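PDB 4RU1: monosaccharide ABC transporter substrate-binding protein, CUT2 family from Acidothermus cellulolyticus, which binds myo-inositol and probably serves as the substrate-binding component of a sugar ABC transporter. Local coordinates for residues Leu21-Ile26 / Asp50-Lys55; His28-Asp33 / Asn58-Thr63; Met121-Asp126 / Asp272-Gly277; Arg137-Gly142 / Thr168-Tyr173; Phe230-Gln235 / Ala248-Pro253. All coordinates share one frame; numbering follows the deposited sequence.

Interaction 1. Residues Leu21-Ile26 / Asp50-Lys55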
# COMPACT_ATOMS: atom_id res chain seq x y z
N LEU A 21 15.14 -14.26 -17.23
CA LEU A 21 14.70 -14.58 -15.88
C LEU A 21 13.18 -14.64 -15.78
O LEU A 21 12.47 -13.94 -16.50
CB LEU A 21 15.14 -13.45 -14.96
CG LEU A 21 16.62 -13.22 -14.94
CD1 LEU A 21 16.98 -12.21 -13.92
CD2 LEU A 21 17.39 -14.51 -14.67
N THR A 22 12.72 -15.54 -14.90
CA THR A 22 11.31 -15.64 -14.58
C THR A 22 11.13 -15.25 -13.12
O THR A 22 11.78 -15.87 -12.18
CB THR A 22 10.72 -17.05 -14.78
OG1 THR A 22 10.78 -17.40 -16.16
CG2 THR A 22 9.20 -17.09 -14.30
N ILE A 23 10.38 -14.16 -12.92
CA ILE A 23 10.12 -13.67 -11.54
C ILE A 23 8.64 -13.75 -11.22
O ILE A 23 7.82 -13.31 -11.98
CB ILE A 23 10.58 -12.21 -11.32
CG1 ILE A 23 12.03 -12.02 -11.82
CG2 ILE A 23 10.34 -11.79 -9.86
CD1 ILE A 23 13.12 -12.77 -11.09
N ALA A 24 8.32 -14.40 -10.07
CA ALA A 24 6.93 -14.43 -9.52
C ALA A 24 6.71 -13.27 -8.63
O ALA A 24 7.48 -13.12 -7.62
CB ALA A 24 6.66 -15.69 -8.72
N MET A 25 5.71 -12.45 -8.95
CA MET A 25 5.25 -11.36 -8.02
C MET A 25 3.92 -11.78 -7.44
O MET A 25 2.94 -12.04 -8.20
CB MET A 25 5.10 -10.02 -8.71
CG MET A 25 4.55 -8.90 -7.90
SD MET A 25 4.67 -7.19 -8.69
CE MET A 25 6.40 -6.88 -8.30
N ILE A 26 3.88 -11.93 -6.10
CA ILE A 26 2.77 -12.51 -5.37
C ILE A 26 2.27 -11.51 -4.37
O ILE A 26 3.02 -11.00 -3.52
CB ILE A 26 3.27 -13.75 -4.67
CG1 ILE A 26 3.74 -14.77 -5.72
CG2 ILE A 26 2.14 -14.39 -3.89
CD1 ILE A 26 4.53 -15.94 -5.13
N ASP A 50 14.89 -5.74 -18.04
CA ASP A 50 15.76 -6.73 -17.39
C ASP A 50 15.62 -8.12 -17.98
O ASP A 50 16.12 -9.09 -17.41
CB ASP A 50 15.42 -6.77 -15.89
CG ASP A 50 15.75 -5.50 -15.19
OD1 ASP A 50 16.39 -4.61 -15.78
OD2 ASP A 50 15.32 -5.31 -14.04
N ASN A 51 14.89 -8.21 -19.09
CA ASN A 51 14.64 -9.53 -19.72
C ASN A 51 14.02 -10.54 -18.75
O ASN A 51 14.46 -11.67 -18.59
CB ASN A 51 15.93 -10.14 -20.36
CG ASN A 51 15.60 -11.19 -21.45
OD1 ASN A 51 14.45 -11.35 -21.88
ND2 ASN A 51 16.65 -11.91 -21.89
N VAL A 52 12.97 -10.08 -18.09
CA VAL A 52 12.23 -10.87 -17.11
C VAL A 52 10.86 -11.18 -17.67
O VAL A 52 10.16 -10.31 -18.14
CB VAL A 52 12.12 -10.04 -15.79
CG1 VAL A 52 11.08 -10.61 -14.85
CG2 VAL A 52 13.45 -9.98 -15.08
N THR A 53 10.45 -12.43 -17.50
CA THR A 53 9.04 -12.78 -17.63
C THR A 53 8.44 -12.68 -16.22
O THR A 53 8.89 -13.38 -15.30
CB THR A 53 8.90 -14.20 -18.20
OG1 THR A 53 9.34 -14.22 -19.57
CG2 THR A 53 7.46 -14.64 -18.15
N LEU A 54 7.46 -11.81 -16.06
CA LEU A 54 6.83 -11.50 -14.79
C LEU A 54 5.59 -12.33 -14.69
O LEU A 54 4.69 -12.16 -15.53
CB LEU A 54 6.49 -9.99 -14.73
CG LEU A 54 5.92 -9.59 -13.35
CD1 LEU A 54 6.96 -9.70 -12.26
CD2 LEU A 54 5.36 -8.18 -13.43
N LYS A 55 5.55 -13.19 -13.69
CA LYS A 55 4.35 -13.94 -13.40
C LYS A 55 3.70 -13.29 -12.18
O LYS A 55 4.23 -13.33 -11.08
CB LYS A 55 4.69 -15.41 -13.13
CG LYS A 55 5.25 -16.15 -14.34
CD LYS A 55 5.85 -17.50 -13.98
CE LYS A 55 4.86 -18.64 -14.15
NZ LYS A 55 5.32 -19.92 -13.52
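Leu21 opens the parallel pairing of Leu21-Ile26 with Asp50-Lys55 by donating its backbone N-H to Asn51 O at 3.0 Å, while its own carbonyl accepts from Thr53 N. Its CB rests against Val52 CG2. Thr22, on the other face of the sheet, sets CG2 anti to its backbone N (OG1 at chi1 -64°), and this methyl meets Lys55 CD at a tight 3.4 Å. Ile23 bonds to Thr53 O through N and to Lys55 N through O; on the Leu21 side of the sheet, in the conformer described, its CG1 lies 3.5 Å from Val52 CG1, though the side chain has a second conformer. An alanine at Val52 would probably open a gap beside Leu21 CB and the Ile23 side chain, as both methyls that fill it are removed. Met25 finishes the ladder with N to Lys55 O, 2.7 Å, and lays CB on Leu54 CD1. Five backbone bonds thus fix the register of the beta-alpha-beta unit, and aliphatic contacts fill the face under helices 35-49 and 253-270.

Interaction 2. Residues His28-Asp33 / Asn58-Thr63. With INS (1,2,3,4,5,6-hexahydroxy-cyclohexane), chain M.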
# COMPACT_ATOMS: atom_id res chain seq x y z
N HIS A 28 -1.41 -9.70 -2.15
CA HIS A 28 -2.69 -9.84 -1.45
C HIS A 28 -3.82 -9.03 -2.06
O HIS A 28 -4.83 -8.88 -1.41
CB HIS A 28 -2.48 -9.43 -0.00
CG HIS A 28 -2.02 -8.00 0.17
ND1 HIS A 28 -0.68 -7.67 0.16
CD2 HIS A 28 -2.69 -6.86 0.37
CE1 HIS A 28 -0.55 -6.38 0.36
NE2 HIS A 28 -1.76 -5.86 0.47
N GLN A 29 -3.62 -8.52 -3.30
CA GLN A 29 -4.55 -7.67 -4.03
C GLN A 29 -5.97 -8.27 -3.95
O GLN A 29 -6.17 -9.47 -4.30
CB GLN A 29 -4.11 -7.53 -5.47
CG GLN A 29 -5.17 -6.94 -6.35
CD GLN A 29 -4.76 -6.77 -7.76
OE1 GLN A 29 -3.79 -7.35 -8.22
NE2 GLN A 29 -5.48 -5.92 -8.46
N GLN A 30 -6.90 -7.47 -3.47
CA GLN A 30 -8.33 -7.79 -3.65
C GLN A 30 -8.68 -7.53 -5.09
O GLN A 30 -8.36 -6.46 -5.64
CB GLN A 30 -9.16 -6.88 -2.77
CG GLN A 30 -10.65 -7.03 -2.93
CD GLN A 30 -11.17 -8.27 -2.21
OE1 GLN A 30 -10.74 -8.60 -1.11
NE2 GLN A 30 -12.08 -8.96 -2.85
N PRO A 31 -9.39 -8.44 -5.75
CA PRO A 31 -9.76 -8.11 -7.14
C PRO A 31 -10.50 -6.81 -7.28
O PRO A 31 -11.34 -6.48 -6.41
CB PRO A 31 -10.68 -9.28 -7.54
CG PRO A 31 -10.09 -10.43 -6.75
CD PRO A 31 -9.65 -9.85 -5.40
N GLY A 32 -10.04 -5.99 -8.20
CA GLY A 32 -10.64 -4.69 -8.45
C GLY A 32 -10.03 -3.52 -7.68
O GLY A 32 -10.51 -2.41 -7.80
N ASP A 33 -9.00 -3.78 -6.87
CA ASP A 33 -8.27 -2.73 -6.15
C ASP A 33 -7.21 -2.17 -7.11
O ASP A 33 -6.15 -2.78 -7.37
CB ASP A 33 -7.69 -3.29 -4.86
CG ASP A 33 -6.92 -2.21 -4.06
OD1 ASP A 33 -6.83 -1.08 -4.60
OD2 ASP A 33 -6.44 -2.53 -2.94
N ASN A 58 -2.14 -13.32 -7.19
CA ASN A 58 -2.68 -12.68 -6.01
C ASN A 58 -3.86 -13.36 -5.39
O ASN A 58 -4.68 -14.01 -6.07
CB ASN A 58 -3.10 -11.22 -6.30
CG ASN A 58 -4.27 -11.12 -7.31
OD1 ASN A 58 -4.08 -11.49 -8.48
ND2 ASN A 58 -5.47 -10.73 -6.86
N ASP A 59 -3.98 -13.16 -4.08
CA ASP A 59 -5.19 -13.58 -3.39
C ASP A 59 -5.31 -12.86 -2.07
O ASP A 59 -4.38 -12.86 -1.28
CB ASP A 59 -5.15 -15.10 -3.17
CG ASP A 59 -6.58 -15.69 -3.04
OD1 ASP A 59 -7.28 -15.33 -2.06
OD2 ASP A 59 -6.95 -16.52 -3.83
N PRO A 60 -6.52 -12.30 -1.81
CA PRO A 60 -6.66 -11.60 -0.51
C PRO A 60 -6.82 -12.53 0.71
O PRO A 60 -6.94 -12.05 1.85
CB PRO A 60 -7.93 -10.75 -0.76
CG PRO A 60 -8.74 -11.60 -1.69
CD PRO A 60 -7.70 -12.14 -2.66
N ASP A 61 -6.96 -13.85 0.47
CA ASP A 61 -6.90 -14.88 1.54
C ASP A 61 -5.42 -15.29 1.73
O ASP A 61 -4.77 -15.82 0.83
CB ASP A 61 -7.79 -16.08 1.10
CG ASP A 61 -7.77 -17.26 2.03
OD1 ASP A 61 -6.84 -17.49 2.80
OD2 ASP A 61 -8.71 -18.06 1.89
N SER A 62 -4.85 -14.89 2.86
CA SER A 62 -3.46 -15.17 3.09
C SER A 62 -3.09 -16.65 3.05
O SER A 62 -1.95 -17.01 2.84
CB SER A 62 -3.01 -14.48 4.36
OG SER A 62 -3.81 -14.90 5.43
N THR A 63 -4.04 -17.56 3.37
CA THR A 63 -3.73 -19.01 3.27
C THR A 63 -3.53 -19.33 1.79
O THR A 63 -2.65 -20.11 1.44
CB THR A 63 -4.93 -19.85 3.84
OG1 THR A 63 -5.18 -19.35 5.14
CG2 THR A 63 -4.62 -21.31 3.90
C1 INS M . -2.45 0.55 -0.11
C2 INS M . -3.94 0.32 -0.28
C3 INS M . -4.17 -1.08 -0.85
C4 INS M . -3.45 -2.17 -0.08
C5 INS M . -1.98 -1.92 -0.00
C6 INS M . -1.64 -0.56 0.56
O1 INS M . -2.15 1.82 0.49
O2 INS M . -4.49 0.32 1.05
O3 INS M . -5.59 -1.30 -0.79
O4 INS M . -3.70 -3.47 -0.68
O5 INS M . -1.30 -2.88 0.84
O6 INS M . -0.21 -0.30 0.51
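Asn58 ND2 donates to Gln29 O at 2.9 Å, the one hydrogen bond that joins His28-Asp33 to Asn58-Thr63. The donor stands 40° above the carbonyl plane, while the acceptor lies near the Asn58 amide plane. A leucine in place of Asn58 would probably leave Gln29 O without this N-H and the loop after strand 21-27 less firmly held. CA-H...O contacts run both ways, from His28 CA to Asp59 O and from Pro60 CA to His28 O. Pro31 CD meets Pro60 CD at 4.1 Å in an apolar contact, the rings crossed at about a right angle; the polar Gln30 OE1 separately makes van der Waals contact with Pro60 CB. His28 NE2 donates to inositol O5, in the ring plane, at 3.0 Å, and Asp33 OD2 receives the O3 hydroxyl at 2.6 Å. Thr83 bonds to His28 ND1 on the far side of the imidazole. The pocket loop is therefore braced from behind by uncharged groups, while its imidazole and carboxylate face the ligand hydroxyls.

Interaction 3. Residues Met121-Asp126 / Asp272-Gly277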
# COMPACT_ATOMS: atom_id res chain seq x y z
N MET A 121 15.62 -8.23 0.95
CA MET A 121 15.42 -6.78 0.86
C MET A 121 13.92 -6.46 1.06
O MET A 121 13.07 -7.37 0.97
CB MET A 121 15.79 -6.31 -0.50
CG MET A 121 17.23 -6.36 -0.97
SD MET A 121 17.63 -5.87 -2.64
CE MET A 121 17.89 -7.49 -3.46
N TYR A 122 13.59 -5.21 1.27
CA TYR A 122 12.21 -4.79 1.37
C TYR A 122 12.06 -3.43 0.78
O TYR A 122 12.92 -2.57 1.02
CB TYR A 122 11.75 -4.65 2.81
CG TYR A 122 10.26 -4.33 3.01
CD1 TYR A 122 9.28 -5.29 3.12
CD2 TYR A 122 9.85 -3.00 3.12
CE1 TYR A 122 7.93 -4.95 3.24
CE2 TYR A 122 8.47 -2.64 3.24
CZ TYR A 122 7.53 -3.66 3.34
OH TYR A 122 6.21 -3.38 3.56
N PHE A 123 11.00 -3.19 0.01
CA PHE A 123 10.65 -1.86 -0.61
C PHE A 123 9.25 -1.44 -0.21
O PHE A 123 8.26 -2.17 -0.49
CB PHE A 123 10.75 -1.94 -2.16
CG PHE A 123 12.14 -2.30 -2.63
CD1 PHE A 123 12.51 -3.60 -2.69
CD2 PHE A 123 13.12 -1.31 -2.80
CE1 PHE A 123 13.82 -3.95 -3.02
CE2 PHE A 123 14.42 -1.65 -3.14
CZ PHE A 123 14.75 -2.98 -3.24
N GLY A 124 9.16 -0.29 0.46
CA GLY A 124 7.90 0.34 0.77
C GLY A 124 8.05 1.43 1.72
O GLY A 124 9.17 1.89 2.02
N GLN A 125 6.94 1.82 2.34
CA GLN A 125 7.03 2.89 3.33
C GLN A 125 6.75 2.34 4.71
O GLN A 125 6.03 1.31 4.89
CB GLN A 125 6.15 4.07 2.92
CG GLN A 125 4.88 4.35 3.65
CD GLN A 125 3.92 5.26 2.93
OE1 GLN A 125 4.35 6.11 2.16
NE2 GLN A 125 2.65 5.08 3.16
N ASP A 126 7.32 3.01 5.71
CA ASP A 126 7.19 2.58 7.05
C ASP A 126 5.85 3.13 7.48
O ASP A 126 5.66 4.35 7.57
CB ASP A 126 8.34 3.17 7.91
CG ASP A 126 8.24 2.73 9.39
OD1 ASP A 126 7.13 2.61 9.95
OD2 ASP A 126 9.28 2.56 10.05
N ASP A 272 24.31 -8.19 -5.84
CA ASP A 272 24.11 -6.97 -5.07
C ASP A 272 22.79 -6.94 -4.32
O ASP A 272 21.79 -7.54 -4.79
CB ASP A 272 24.14 -5.77 -5.98
CG ASP A 272 25.53 -5.39 -6.44
OD1 ASP A 272 26.36 -5.16 -5.55
OD2 ASP A 272 25.77 -5.25 -7.68
N THR A 273 22.76 -6.16 -3.21
CA THR A 273 21.53 -5.82 -2.49
C THR A 273 21.44 -4.31 -2.38
O THR A 273 22.43 -3.61 -2.72
CB THR A 273 21.47 -6.39 -1.10
OG1 THR A 273 22.57 -5.84 -0.37
CG2 THR A 273 21.48 -7.94 -1.17
N ILE A 274 20.26 -3.82 -2.02
CA ILE A 274 20.04 -2.40 -1.77
C ILE A 274 19.41 -2.28 -0.42
O ILE A 274 18.50 -3.07 -0.10
CB ILE A 274 19.15 -1.69 -2.79
CG1 ILE A 274 19.50 -2.00 -4.28
CG2 ILE A 274 19.19 -0.16 -2.51
CD1 ILE A 274 18.32 -1.70 -5.22
N GLY A 275 19.87 -1.39 0.43
CA GLY A 275 19.28 -1.19 1.77
C GLY A 275 20.09 -1.65 2.95
O GLY A 275 19.74 -1.32 4.07
N GLY A 276 21.12 -2.46 2.71
CA GLY A 276 22.00 -2.97 3.79
C GLY A 276 21.31 -3.55 4.99
O GLY A 276 21.59 -3.15 6.16
N GLY A 277 20.40 -4.50 4.80
CA GLY A 277 19.72 -5.16 5.92
C GLY A 277 18.55 -4.43 6.49
O GLY A 277 17.94 -4.85 7.46
O HOH W 1 16.32 -3.76 1.70
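Met121 SD lies 3.4 Å from Ile274 N and accepts a weak hydrogen bond from it, the closest approach between Met121-Asp126 and Asp272-Gly277. Met121 CG, anti to the carbonyl carbon (chi1 -67°), comes within 3.6 Å of Ile274 O. Beyond the sulfur, CE ends near Thr273 CA and Asp272 O, so Met121 lies against three successive residues of the loop. Phe123 adds a slacker touch: Ile274 CD1 sits at the ring edge, near its plane, 4.3 Å from CZ. Ser263 of helix 253-270 touches both Met121 and Phe123. The other side of the contact is bridged by solvent. A water accepts from Tyr122 N at 3.1 Å and donates to Ile274 O at 2.9 Å, and the chain then turns off through Gly275, Gly276 and Gly277, all at positive phi. Strand 121-124 thus meets the loop that leads into strand 280-281, its parallel neighbour at the edge of the six-stranded sheet of this periplasmic binding protein fold.

Interaction 4. Residues Arg137-Gly142 / Thr168-Tyr173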
# COMPACT_ATOMS: atom_id res chain seq x y z
N ARG A 137 0.28 15.86 11.75
CA ARG A 137 -0.18 16.79 10.77
C ARG A 137 -1.65 17.13 11.02
O ARG A 137 -2.05 18.30 10.99
CB ARG A 137 0.02 16.29 9.36
CG ARG A 137 -0.23 17.40 8.34
CD ARG A 137 0.00 16.89 6.93
NE ARG A 137 -0.40 17.84 5.91
CZ ARG A 137 0.38 18.30 4.93
NH1 ARG A 137 1.65 17.91 4.86
NH2 ARG A 137 -0.13 19.13 4.01
N ALA A 138 -2.51 16.13 11.27
CA ALA A 138 -3.92 16.38 11.53
C ALA A 138 -4.12 17.31 12.74
O ALA A 138 -4.98 18.17 12.72
CB ALA A 138 -4.62 15.06 11.70
N THR A 139 -3.33 17.10 13.79
CA THR A 139 -3.42 17.91 15.00
C THR A 139 -3.02 19.35 14.68
O THR A 139 -3.70 20.32 15.06
CB THR A 139 -2.51 17.31 16.07
OG1 THR A 139 -3.09 16.09 16.54
CG2 THR A 139 -2.38 18.28 17.25
N SER A 140 -1.96 19.49 13.90
CA SER A 140 -1.50 20.81 13.45
C SER A 140 -2.52 21.56 12.57
O SER A 140 -2.63 22.76 12.68
CB SER A 140 -0.19 20.66 12.67
OG SER A 140 0.80 20.10 13.50
N GLU A 141 -3.28 20.86 11.75
CA GLU A 141 -4.32 21.44 10.92
C GLU A 141 -5.62 21.70 11.67
O GLU A 141 -6.60 22.13 11.02
CB GLU A 141 -4.61 20.53 9.75
CG GLU A 141 -3.39 20.30 8.87
CD GLU A 141 -3.51 19.22 7.82
OE1 GLU A 141 -4.27 18.27 8.04
OE2 GLU A 141 -2.75 19.32 6.80
N GLY A 142 -5.66 21.43 12.97
CA GLY A 142 -6.75 21.88 13.87
C GLY A 142 -7.84 20.86 14.05
O GLY A 142 -8.92 21.13 14.58
N THR A 168 0.04 9.80 17.83
CA THR A 168 0.36 11.24 17.75
C THR A 168 -0.82 12.20 17.65
O THR A 168 -0.62 13.42 17.87
CB THR A 168 1.26 11.50 16.58
OG1 THR A 168 0.60 10.99 15.42
CG2 THR A 168 2.60 10.79 16.73
N PHE A 169 -2.00 11.75 17.22
CA PHE A 169 -3.18 12.66 17.10
C PHE A 169 -3.62 13.05 18.53
O PHE A 169 -3.95 12.20 19.34
CB PHE A 169 -4.33 11.96 16.38
CG PHE A 169 -5.49 12.90 16.09
CD1 PHE A 169 -5.32 13.96 15.20
CD2 PHE A 169 -6.70 12.71 16.73
CE1 PHE A 169 -6.38 14.79 14.93
CE2 PHE A 169 -7.77 13.58 16.48
CZ PHE A 169 -7.61 14.58 15.61
N LYS A 170 -3.64 14.34 18.83
CA LYS A 170 -3.94 14.76 20.19
C LYS A 170 -5.39 14.59 20.61
O LYS A 170 -5.69 14.36 21.77
CB LYS A 170 -3.37 16.17 20.48
CG LYS A 170 -1.86 16.14 20.28
CD LYS A 170 -1.15 17.43 20.64
CE LYS A 170 0.35 17.17 20.64
NZ LYS A 170 1.10 18.39 20.25
N GLY A 171 -6.29 14.61 19.65
CA GLY A 171 -7.72 14.53 19.91
C GLY A 171 -8.33 13.15 19.96
O GLY A 171 -7.66 12.18 20.26
N GLN A 172 -9.62 13.04 19.69
CA GLN A 172 -10.31 11.76 19.71
C GLN A 172 -10.05 10.95 18.46
O GLN A 172 -9.88 11.47 17.37
CB GLN A 172 -11.82 12.00 19.81
CG GLN A 172 -12.58 10.79 20.26
CD GLN A 172 -14.08 11.02 20.33
OE1 GLN A 172 -14.58 12.16 20.22
NE2 GLN A 172 -14.81 9.92 20.50
N TYR A 173 -10.02 9.64 18.68
CA TYR A 173 -9.69 8.67 17.60
C TYR A 173 -10.70 7.57 17.56
O TYR A 173 -11.09 6.97 18.58
CB TYR A 173 -8.27 8.16 17.89
CG TYR A 173 -7.78 6.97 17.03
CD1 TYR A 173 -7.19 7.15 15.77
CD2 TYR A 173 -7.97 5.67 17.49
CE1 TYR A 173 -6.82 6.03 14.99
CE2 TYR A 173 -7.58 4.55 16.77
CZ TYR A 173 -7.01 4.73 15.53
OH TYR A 173 -6.67 3.57 14.88
O HOH W 2 -5.86 16.76 17.46
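Thr139 and Phe169 bring the backbones of Arg137-Gly142 and Thr168-Tyr173 nearest, with CA atoms 5.7 Å apart, where the ends of two helices meet. Helix 127-140 closes in a Schellman motif, with Gly142 at positive phi (94°) and its N bonded to Thr139 O; Glu141 N still makes the regular helical bond to Arg137 O. On the other segment, helix 156-168 stops before Phe169, and the chain turns through Lys170 and Gly171 into strand 172-177, an edge strand of its sheet. The bond across the contact is nearly straight: Lys170 N donates to Thr139 OG1 at 2.9 Å, with 171° at the hydrogen. That hydroxyl also bonds to Gly135 O one turn back in its own helix. The methyl of the same threonine lies against CG and CD of Lys170, the two side chains crossing at about a right angle. Phe169 has CG anti to its backbone N (chi1 -173°), and its ring comes up to the helix, CE1 meeting Ala138 CB at 3.7 Å. Away from the interface, Arg137 NE forms a salt bridge with Glu141 OE2, and Trp247 receives a cation-pi contact from the arginine. A water hydrogen-bonded to Thr139 OG1 at 3.0 Å rests over one face of the Phe169 ring, offset toward the rim, and takes a weak bond from Gly171 N.

Interaction 5. Residues Phe230-Gln235 / Ala248-Pro253. With INS (1,2,3,4,5,6-hexahydroxy-cyclohexane), chain M.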
# COMPACT_ATOMS: atom_id res chain seq x y z
N PHE A 230 -4.36 8.05 2.12
CA PHE A 230 -3.17 7.45 1.59
C PHE A 230 -3.39 7.20 0.11
O PHE A 230 -4.50 6.71 -0.29
CB PHE A 230 -2.87 6.14 2.35
CG PHE A 230 -2.38 6.32 3.73
CD1 PHE A 230 -3.19 6.74 4.77
CD2 PHE A 230 -1.08 6.05 4.01
CE1 PHE A 230 -2.69 6.90 6.02
CE2 PHE A 230 -0.55 6.24 5.25
CZ PHE A 230 -1.34 6.63 6.29
N ASP A 231 -2.35 7.45 -0.72
CA ASP A 231 -2.25 7.05 -2.15
C ASP A 231 -2.94 7.99 -3.10
O ASP A 231 -3.84 8.77 -2.77
CB ASP A 231 -2.84 5.63 -2.40
CG ASP A 231 -2.21 4.55 -1.55
OD1 ASP A 231 -1.01 4.64 -1.20
OD2 ASP A 231 -2.90 3.55 -1.24
N PHE A 232 -2.57 7.82 -4.36
CA PHE A 232 -3.20 8.49 -5.47
C PHE A 232 -4.01 7.52 -6.29
O PHE A 232 -3.66 6.36 -6.36
CB PHE A 232 -2.12 9.10 -6.40
CG PHE A 232 -1.50 10.36 -5.87
CD1 PHE A 232 -0.52 10.33 -4.90
CD2 PHE A 232 -2.00 11.57 -6.26
CE1 PHE A 232 0.04 11.52 -4.42
CE2 PHE A 232 -1.49 12.78 -5.75
CZ PHE A 232 -0.47 12.74 -4.84
N ASN A 233 -5.06 8.02 -6.94
CA ASN A 233 -5.57 7.44 -8.19
C ASN A 233 -5.79 8.60 -9.17
O ASN A 233 -5.36 9.74 -8.88
CB ASN A 233 -6.86 6.63 -7.94
CG ASN A 233 -8.05 7.50 -7.60
OD1 ASN A 233 -7.97 8.72 -7.50
ND2 ASN A 233 -9.16 6.84 -7.34
N THR A 234 -6.46 8.33 -10.27
CA THR A 234 -6.55 9.29 -11.33
C THR A 234 -7.31 10.53 -10.86
O THR A 234 -7.13 11.64 -11.41
CB THR A 234 -7.22 8.72 -12.61
OG1 THR A 234 -8.53 8.22 -12.33
CG2 THR A 234 -6.42 7.59 -13.16
N GLN A 235 -8.17 10.35 -9.83
CA GLN A 235 -9.04 11.42 -9.35
C GLN A 235 -8.46 12.32 -8.26
O GLN A 235 -8.93 13.42 -8.02
CB GLN A 235 -10.35 10.80 -8.84
CG GLN A 235 -11.16 10.12 -9.95
CD GLN A 235 -12.24 9.25 -9.38
OE1 GLN A 235 -13.42 9.59 -9.42
NE2 GLN A 235 -11.84 8.14 -8.82
N ALA A 248 -2.72 13.84 0.36
CA ALA A 248 -2.58 12.38 0.04
C ALA A 248 -1.16 12.05 0.37
O ALA A 248 -0.25 12.81 0.07
CB ALA A 248 -2.87 12.09 -1.40
N ILE A 249 -0.96 10.90 0.97
CA ILE A 249 0.36 10.38 1.28
C ILE A 249 0.79 9.43 0.18
O ILE A 249 0.15 8.39 -0.05
CB ILE A 249 0.39 9.66 2.63
CG1 ILE A 249 -0.02 10.63 3.78
CG2 ILE A 249 1.72 9.03 2.86
CD1 ILE A 249 -0.26 9.95 5.12
N ASP A 250 1.88 9.75 -0.49
CA ASP A 250 2.40 8.94 -1.58
C ASP A 250 3.45 7.96 -1.04
O ASP A 250 4.38 8.37 -0.34
CB ASP A 250 3.04 9.90 -2.57
CG ASP A 250 3.44 9.27 -3.87
OD1 ASP A 250 3.16 8.07 -4.21
OD2 ASP A 250 4.08 10.04 -4.62
N GLN A 251 3.22 6.69 -1.37
CA GLN A 251 4.14 5.59 -1.11
C GLN A 251 4.88 5.09 -2.33
O GLN A 251 5.67 4.13 -2.25
CB GLN A 251 3.48 4.38 -0.41
CG GLN A 251 2.49 3.64 -1.29
CD GLN A 251 1.90 2.38 -0.64
OE1 GLN A 251 0.66 2.25 -0.46
NE2 GLN A 251 2.77 1.44 -0.36
N GLN A 252 4.57 5.68 -3.49
CA GLN A 252 5.18 5.35 -4.79
C GLN A 252 5.09 3.87 -5.09
O GLN A 252 6.11 3.16 -5.23
CB GLN A 252 6.60 5.87 -4.91
CG GLN A 252 6.70 7.37 -4.79
CD GLN A 252 8.13 7.80 -4.96
OE1 GLN A 252 8.96 7.62 -4.01
NE2 GLN A 252 8.48 8.18 -6.16
N PRO A 253 3.85 3.42 -5.33
CA PRO A 253 3.72 2.04 -5.83
C PRO A 253 4.47 1.68 -7.06
O PRO A 253 4.87 0.50 -7.19
CB PRO A 253 2.22 1.88 -6.08
CG PRO A 253 1.71 3.29 -6.19
CD PRO A 253 2.55 4.08 -5.23
C1 INS M . -2.45 0.55 -0.11
C2 INS M . -3.94 0.32 -0.28
C3 INS M . -4.17 -1.08 -0.85
C4 INS M . -3.45 -2.17 -0.08
C5 INS M . -1.98 -1.92 -0.00
C6 INS M . -1.64 -0.56 0.56
O1 INS M . -2.15 1.82 0.49
O2 INS M . -4.49 0.32 1.05
O3 INS M . -5.59 -1.30 -0.79
O4 INS M . -3.70 -3.47 -0.68
O5 INS M . -1.30 -2.88 0.84
O6 INS M . -0.21 -0.30 0.51
O HOH W 3 0.58 5.78 0.92
O HOH W 4 0.81 5.98 -3.02
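Asp231 and Gln251 reach the inositol from the ends of two neighbouring strands through different first torsions: Asp231 sets CG anti to its carbonyl carbon (chi1 -56°), whereas Gln251 CG stands between its backbone N and carbonyl carbon (chi1 68°), with the chain extended beyond. Asp231 OD2 then accepts from inositol O1 at 2.6 Å and Gln251 OE1 from O6 at 2.9 Å. Asp231 OD1 and Gln251 OE1, both acceptors, lie only 3.0 Å apart. One water donates to both Asp231 OD1 and Ile249 O; a second, which accepts from Gln251 N, lies 2.9 Å from Asp231 OD1. Behind the ligand, the backbones are joined directly by Asp231 N to Ile249 O at 2.8 Å. Glu256 takes a hydrogen bond from Gln251 NE2, which would probably help fix the rotation of that amide, with its oxygen toward the ligand. Ile249 CD1 lies over one face of the Phe230 ring, 3.8 Å from its centroid, in a CH-pi contact. Phe232 receives Ala248 CB over a face and Asp250 CB at the edge, 3.9 Å from CE1. This buried contact joins the end of strand 226-230 to its parallel neighbour 248-250, with helix 127-140 covering Phe230 and Ile249, and helix 236-241 packed on Phe232 and Ala248.

The contacts spread over the two sheets of the periplasmic binding protein fold. Interactions 1 and 3, with centres 19 Å apart, reach the parallel sheet that holds strands 21-27 and 121-124; interactions 4 and 5, 21 Å apart, reach the mixed sheet. The segments of interactions 1 and 2 alternate along the chain, each segment of 2 coming just after one of 1. Both 2 and 5 touch the inositol, their centres 19 Å apart, so the ligand is gripped by loops from both halves. Interactions 4 and 5 come in that order along the chain between the two segments of interaction 3, whose Gln125 OE1 packs against Gln251 CB at 3.2 Å, a touch between the halves beside the pocket.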